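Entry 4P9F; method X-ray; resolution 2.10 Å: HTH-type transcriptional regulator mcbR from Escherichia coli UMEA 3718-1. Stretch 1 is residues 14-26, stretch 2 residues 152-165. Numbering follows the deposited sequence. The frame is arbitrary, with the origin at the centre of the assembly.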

# COMPACT_ATOMS: atom_id res chain seq x y z
N LEU A 14 -1.10 -17.87 2.46
CA LEU A 14 -2.09 -17.19 3.29
C LEU A 14 -2.60 -15.90 2.61
O LEU A 14 -3.78 -15.58 2.70
CB LEU A 14 -1.51 -16.84 4.66
CG LEU A 14 -1.29 -18.01 5.62
CD1 LEU A 14 -0.45 -17.58 6.81
CD2 LEU A 14 -2.63 -18.60 6.05
N LYS A 15 -1.72 -15.15 1.96
CA LYS A 15 -2.17 -13.97 1.20
C LYS A 15 -3.17 -14.38 0.13
O LYS A 15 -4.20 -13.73 -0.07
CB LYS A 15 -0.98 -13.25 0.57
CG LYS A 15 -0.11 -12.45 1.55
CD LYS A 15 1.05 -11.75 0.80
CE LYS A 15 1.88 -10.85 1.73
NZ LYS A 15 3.03 -10.14 1.02
N HIS A 16 -2.86 -15.48 -0.55
CA HIS A 16 -3.73 -15.99 -1.61
C HIS A 16 -5.09 -16.40 -1.05
O HIS A 16 -6.12 -15.99 -1.56
CB HIS A 16 -3.05 -17.17 -2.33
CG HIS A 16 -3.82 -17.68 -3.51
ND1 HIS A 16 -4.70 -18.74 -3.42
CD2 HIS A 16 -3.93 -17.22 -4.78
CE1 HIS A 16 -5.27 -18.95 -4.59
NE2 HIS A 16 -4.82 -18.03 -5.43
N GLN A 17 -5.08 -17.17 0.04
CA GLN A 17 -6.30 -17.61 0.71
C GLN A 17 -7.15 -16.42 1.17
O GLN A 17 -8.36 -16.40 0.95
CB GLN A 17 -5.96 -18.46 1.95
CG GLN A 17 -5.28 -19.77 1.64
CD GLN A 17 -6.14 -20.68 0.79
OE1 GLN A 17 -5.76 -21.07 -0.31
NE2 GLN A 17 -7.31 -21.02 1.31
N LEU A 18 -6.50 -15.41 1.76
CA LEU A 18 -7.20 -14.20 2.20
C LEU A 18 -7.80 -13.49 1.00
O LEU A 18 -8.99 -13.18 1.00
CB LEU A 18 -6.26 -13.27 2.97
CG LEU A 18 -5.91 -13.69 4.40
CD1 LEU A 18 -4.72 -12.88 4.91
CD2 LEU A 18 -7.12 -13.52 5.36
N SER A 19 -7.00 -13.31 -0.05
CA SER A 19 -7.39 -12.57 -1.26
C SER A 19 -8.59 -13.15 -2.01
O SER A 19 -9.40 -12.38 -2.56
CB SER A 19 -6.21 -12.52 -2.24
OG SER A 19 -5.15 -11.78 -1.68
N ILE A 20 -8.71 -14.47 -2.04
CA ILE A 20 -9.80 -15.11 -2.79
C ILE A 20 -11.04 -15.36 -1.92
O ILE A 20 -12.00 -16.00 -2.37
CB ILE A 20 -9.37 -16.44 -3.41
CG1 ILE A 20 -9.07 -17.46 -2.30
CG2 ILE A 20 -8.19 -16.24 -4.36
CD1 ILE A 20 -8.75 -18.86 -2.82
N GLY A 21 -11.02 -14.84 -0.70
CA GLY A 21 -12.15 -14.97 0.22
C GLY A 21 -12.33 -16.33 0.86
O GLY A 21 -13.41 -16.66 1.38
N ALA A 22 -11.26 -17.12 0.89
CA ALA A 22 -11.31 -18.46 1.46
C ALA A 22 -11.36 -18.44 3.00
O ALA A 22 -11.80 -19.40 3.62
CB ALA A 22 -10.09 -19.29 0.99
N LEU A 23 -10.96 -17.33 3.60
CA LEU A 23 -10.98 -17.25 5.06
C LEU A 23 -12.09 -16.32 5.51
O LEU A 23 -12.21 -15.19 5.02
CB LEU A 23 -9.63 -16.76 5.60
CG LEU A 23 -8.44 -17.64 5.17
CD1 LEU A 23 -7.15 -17.12 5.74
CD2 LEU A 23 -8.67 -19.08 5.57
N LYS A 24 -12.90 -16.79 6.45
CA LYS A 24 -14.05 -16.04 6.92
C LYS A 24 -13.63 -14.92 7.87
O LYS A 24 -12.78 -15.13 8.73
CB LYS A 24 -15.03 -16.99 7.63
CG LYS A 24 -16.34 -16.34 8.04
CD LYS A 24 -17.30 -17.40 8.55
CE LYS A 24 -18.66 -16.81 8.87
NZ LYS A 24 -19.61 -17.88 9.30
N PRO A 25 -14.23 -13.72 7.72
CA PRO A 25 -13.98 -12.64 8.67
C PRO A 25 -14.18 -13.12 10.10
O PRO A 25 -15.12 -13.86 10.38
CB PRO A 25 -15.05 -11.60 8.30
CG PRO A 25 -15.32 -11.84 6.88
CD PRO A 25 -15.17 -13.32 6.65
N GLY A 26 -13.25 -12.77 10.99
CA GLY A 26 -13.39 -13.15 12.39
C GLY A 26 -12.83 -14.53 12.75
O GLY A 26 -12.72 -14.83 13.94
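Stretch 2 152-165: LWVRMGPGLHYLYE

Stretch 2 packs against the end of helix 14-19 and the loop that follows it. Its own helix, 152-156, crosses helix 14-19 at 57° between N-to-C directions, with the axes 7.9 Å apart at closest approach. Residues 158-160 keep helical phi/psi without the regular bonds, and by Leu-163 the chain is again in helix. The backbones come closest in register at Ser-19 with Gly-157 and at Gly-21 with His-161, the CA atoms of each pair being 4.2 Å apart.

Two direct hydrogen bonds join the stretches, both to carbonyls just past the first helix, where Ile-20 is the first residue to leave helical phi/psi. Tyr-164 OH donates to Ile-20 O at 2.8 Å, with the acceptor near the plane of the tyrosine ring. His-161 ND1 donates to Gly-21 O at 2.9 Å, with an N-H...O angle of 147°; the same oxygen also lies 3.2 Å from His-161 CA in a CA-H...O contact. The bond identifies ND1 as protonated. Lys-24 CB covers one face of this imidazole, 3.8 Å from the centroid and 16° off the normal, while the lysine's extended chain leads away.

A third link is indirect: water 1 donates to Ser-19 O and to Trp-153 O, its oxygen 2.7 Å from each, and so links the two stretches; Trp-153 O also accepts a weak bond from Gly-157 N, the two atoms 2.9 Å apart. Ser-19 OG is satisfied within its own helix, donating to Lys-15 O at 2.7 Å. OG also lies 3.3 Å from Val-154 CG2, a packing contact, since a methyl group offers no acceptor.

The glycines permit the close backbone approach. Gly-157 CA lies 3.0 Å from Leu-18 O, with 126° at the hydrogen; an ideal CB on Gly-157 would fall 2.0 Å from that same Leu-18 O. Gly-21 CA lies 3.2 Å from Gly-157 O, with 129° at the hydrogen, and an ideal CB there would stand 2.6 Å from Leu-160 CB. Its phi of 75° also favours glycine. Both carbonyls have conventional donors within their own stretches: Leu-18 O accepts from Gly-21 N, the two atoms 3.1 Å apart, and Gly-157 O from Leu-160 N at 2.9 Å. The two oxygens, Leu-18 O and Gly-157 O, are 3.4 Å apart but, both being acceptors, form no bond.

Apolar contacts complete the fit. Leu-18 CD1 meets Val-154 CG1 at 3.8 Å, and Pro-25 CG rests 3.7 Å from Pro-158 CB. Altogether 722 Å² is buried, summed over both sides.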

# COMPACT_ATOMS: atom_id res chain seq x y z
N LEU A 152 -3.92 -4.51 -0.98
CA LEU A 152 -5.30 -4.07 -0.78
C LEU A 152 -6.30 -5.20 -1.06
O LEU A 152 -7.33 -5.31 -0.41
CB LEU A 152 -5.57 -2.84 -1.63
CG LEU A 152 -4.82 -1.58 -1.14
CD1 LEU A 152 -4.82 -0.46 -2.20
CD2 LEU A 152 -5.43 -1.06 0.18
N TRP A 153 -5.97 -6.07 -2.02
CA TRP A 153 -6.80 -7.25 -2.28
C TRP A 153 -6.82 -8.19 -1.08
O TRP A 153 -7.83 -8.84 -0.80
CB TRP A 153 -6.28 -8.00 -3.50
CG TRP A 153 -6.57 -7.32 -4.81
CD1 TRP A 153 -7.39 -6.25 -5.03
CD2 TRP A 153 -5.98 -7.64 -6.08
NE1 TRP A 153 -7.37 -5.90 -6.37
CE2 TRP A 153 -6.51 -6.74 -7.03
CE3 TRP A 153 -5.04 -8.61 -6.50
CZ2 TRP A 153 -6.15 -6.79 -8.38
CZ3 TRP A 153 -4.69 -8.66 -7.85
CH2 TRP A 153 -5.25 -7.75 -8.78
N VAL A 154 -5.68 -8.31 -0.41
CA VAL A 154 -5.57 -9.11 0.81
C VAL A 154 -6.46 -8.51 1.90
O VAL A 154 -7.15 -9.24 2.60
CB VAL A 154 -4.12 -9.20 1.33
CG1 VAL A 154 -4.08 -9.85 2.72
CG2 VAL A 154 -3.23 -10.00 0.34
N ARG A 155 -6.45 -7.19 2.04
CA ARG A 155 -7.25 -6.49 3.06
C ARG A 155 -8.76 -6.65 2.79
O ARG A 155 -9.53 -6.88 3.71
CB ARG A 155 -6.87 -4.99 3.09
CG ARG A 155 -5.46 -4.71 3.58
CD ARG A 155 -5.27 -5.07 5.04
NE ARG A 155 -5.87 -4.12 5.99
CZ ARG A 155 -5.26 -2.99 6.36
NH1 ARG A 155 -4.10 -2.65 5.82
NH2 ARG A 155 -5.81 -2.19 7.26
N MSE A 156 -9.19 -6.52 1.54
CA MSE A 156 -10.61 -6.67 1.26
C MSE A 156 -11.03 -8.13 1.17
O MSE A 156 -12.22 -8.44 1.27
CB MSE A 156 -11.01 -5.95 -0.02
CG MSE A 156 -10.48 -6.54 -1.28
SE MSE A 156 -11.08 -5.47 -2.82
CE MSE A 156 -12.89 -5.90 -2.81
N GLY A 157 -10.05 -9.02 1.01
CA GLY A 157 -10.27 -10.44 0.85
C GLY A 157 -11.36 -11.13 1.66
O GLY A 157 -12.16 -11.87 1.09
N PRO A 158 -11.38 -10.93 3.00
CA PRO A 158 -12.42 -11.59 3.81
C PRO A 158 -13.84 -11.16 3.39
O PRO A 158 -14.80 -11.92 3.57
CB PRO A 158 -12.10 -11.14 5.24
CG PRO A 158 -10.62 -10.82 5.22
CD PRO A 158 -10.39 -10.22 3.84
N GLY A 159 -13.95 -9.98 2.80
CA GLY A 159 -15.23 -9.51 2.32
C GLY A 159 -15.75 -10.36 1.16
O GLY A 159 -16.93 -10.29 0.83
N LEU A 160 -14.88 -11.18 0.57
CA LEU A 160 -15.24 -12.03 -0.58
C LEU A 160 -15.79 -13.40 -0.14
O LEU A 160 -16.33 -14.16 -0.95
CB LEU A 160 -14.03 -12.25 -1.51
CG LEU A 160 -13.78 -11.21 -2.60
CD1 LEU A 160 -13.37 -9.87 -2.01
CD2 LEU A 160 -12.77 -11.72 -3.61
N HIS A 161 -15.67 -13.70 1.15
CA HIS A 161 -16.11 -14.99 1.66
C HIS A 161 -17.61 -15.18 1.41
O HIS A 161 -18.08 -16.31 1.22
CB HIS A 161 -15.81 -15.11 3.14
CG HIS A 161 -16.07 -16.47 3.70
ND1 HIS A 161 -15.24 -17.54 3.48
CD2 HIS A 161 -17.07 -16.93 4.49
CE1 HIS A 161 -15.71 -18.60 4.11
NE2 HIS A 161 -16.82 -18.26 4.73
N TYR A 162 -18.33 -14.07 1.39
CA TYR A 162 -19.76 -14.05 1.11
C TYR A 162 -20.13 -14.68 -0.24
O TYR A 162 -21.18 -15.32 -0.38
CB TYR A 162 -20.24 -12.60 1.15
CG TYR A 162 -21.61 -12.34 0.56
CD1 TYR A 162 -22.77 -12.65 1.28
CD2 TYR A 162 -21.75 -11.77 -0.70
CE1 TYR A 162 -24.01 -12.39 0.76
CE2 TYR A 162 -23.00 -11.52 -1.23
CZ TYR A 162 -24.12 -11.83 -0.50
OH TYR A 162 -25.36 -11.58 -1.04
N LEU A 163 -19.24 -14.54 -1.22
CA LEU A 163 -19.48 -15.06 -2.57
C LEU A 163 -19.71 -16.57 -2.63
O LEU A 163 -20.54 -17.05 -3.40
CB LEU A 163 -18.30 -14.70 -3.48
CG LEU A 163 -18.04 -13.19 -3.65
CD1 LEU A 163 -16.81 -12.93 -4.52
CD2 LEU A 163 -19.28 -12.52 -4.23
N TYR A 164 -18.98 -17.32 -1.81
CA TYR A 164 -19.06 -18.76 -1.87
C TYR A 164 -20.40 -19.26 -1.37
O TYR A 164 -20.96 -20.20 -1.92
CB TYR A 164 -17.92 -19.39 -1.06
CG TYR A 164 -16.56 -19.13 -1.66
CD1 TYR A 164 -16.08 -19.91 -2.70
CD2 TYR A 164 -15.76 -18.08 -1.19
CE1 TYR A 164 -14.85 -19.68 -3.25
CE2 TYR A 164 -14.51 -17.84 -1.75
CZ TYR A 164 -14.07 -18.64 -2.78
OH TYR A 164 -12.83 -18.44 -3.36
N GLU A 165 -20.96 -18.56 -0.39
CA GLU A 165 -22.16 -19.03 0.27
C GLU A 165 -23.42 -18.56 -0.44
O GLU A 165 -24.40 -19.30 -0.54
CB GLU A 165 -22.18 -18.55 1.73
O HOH W 1 -9.64 -9.71 -2.60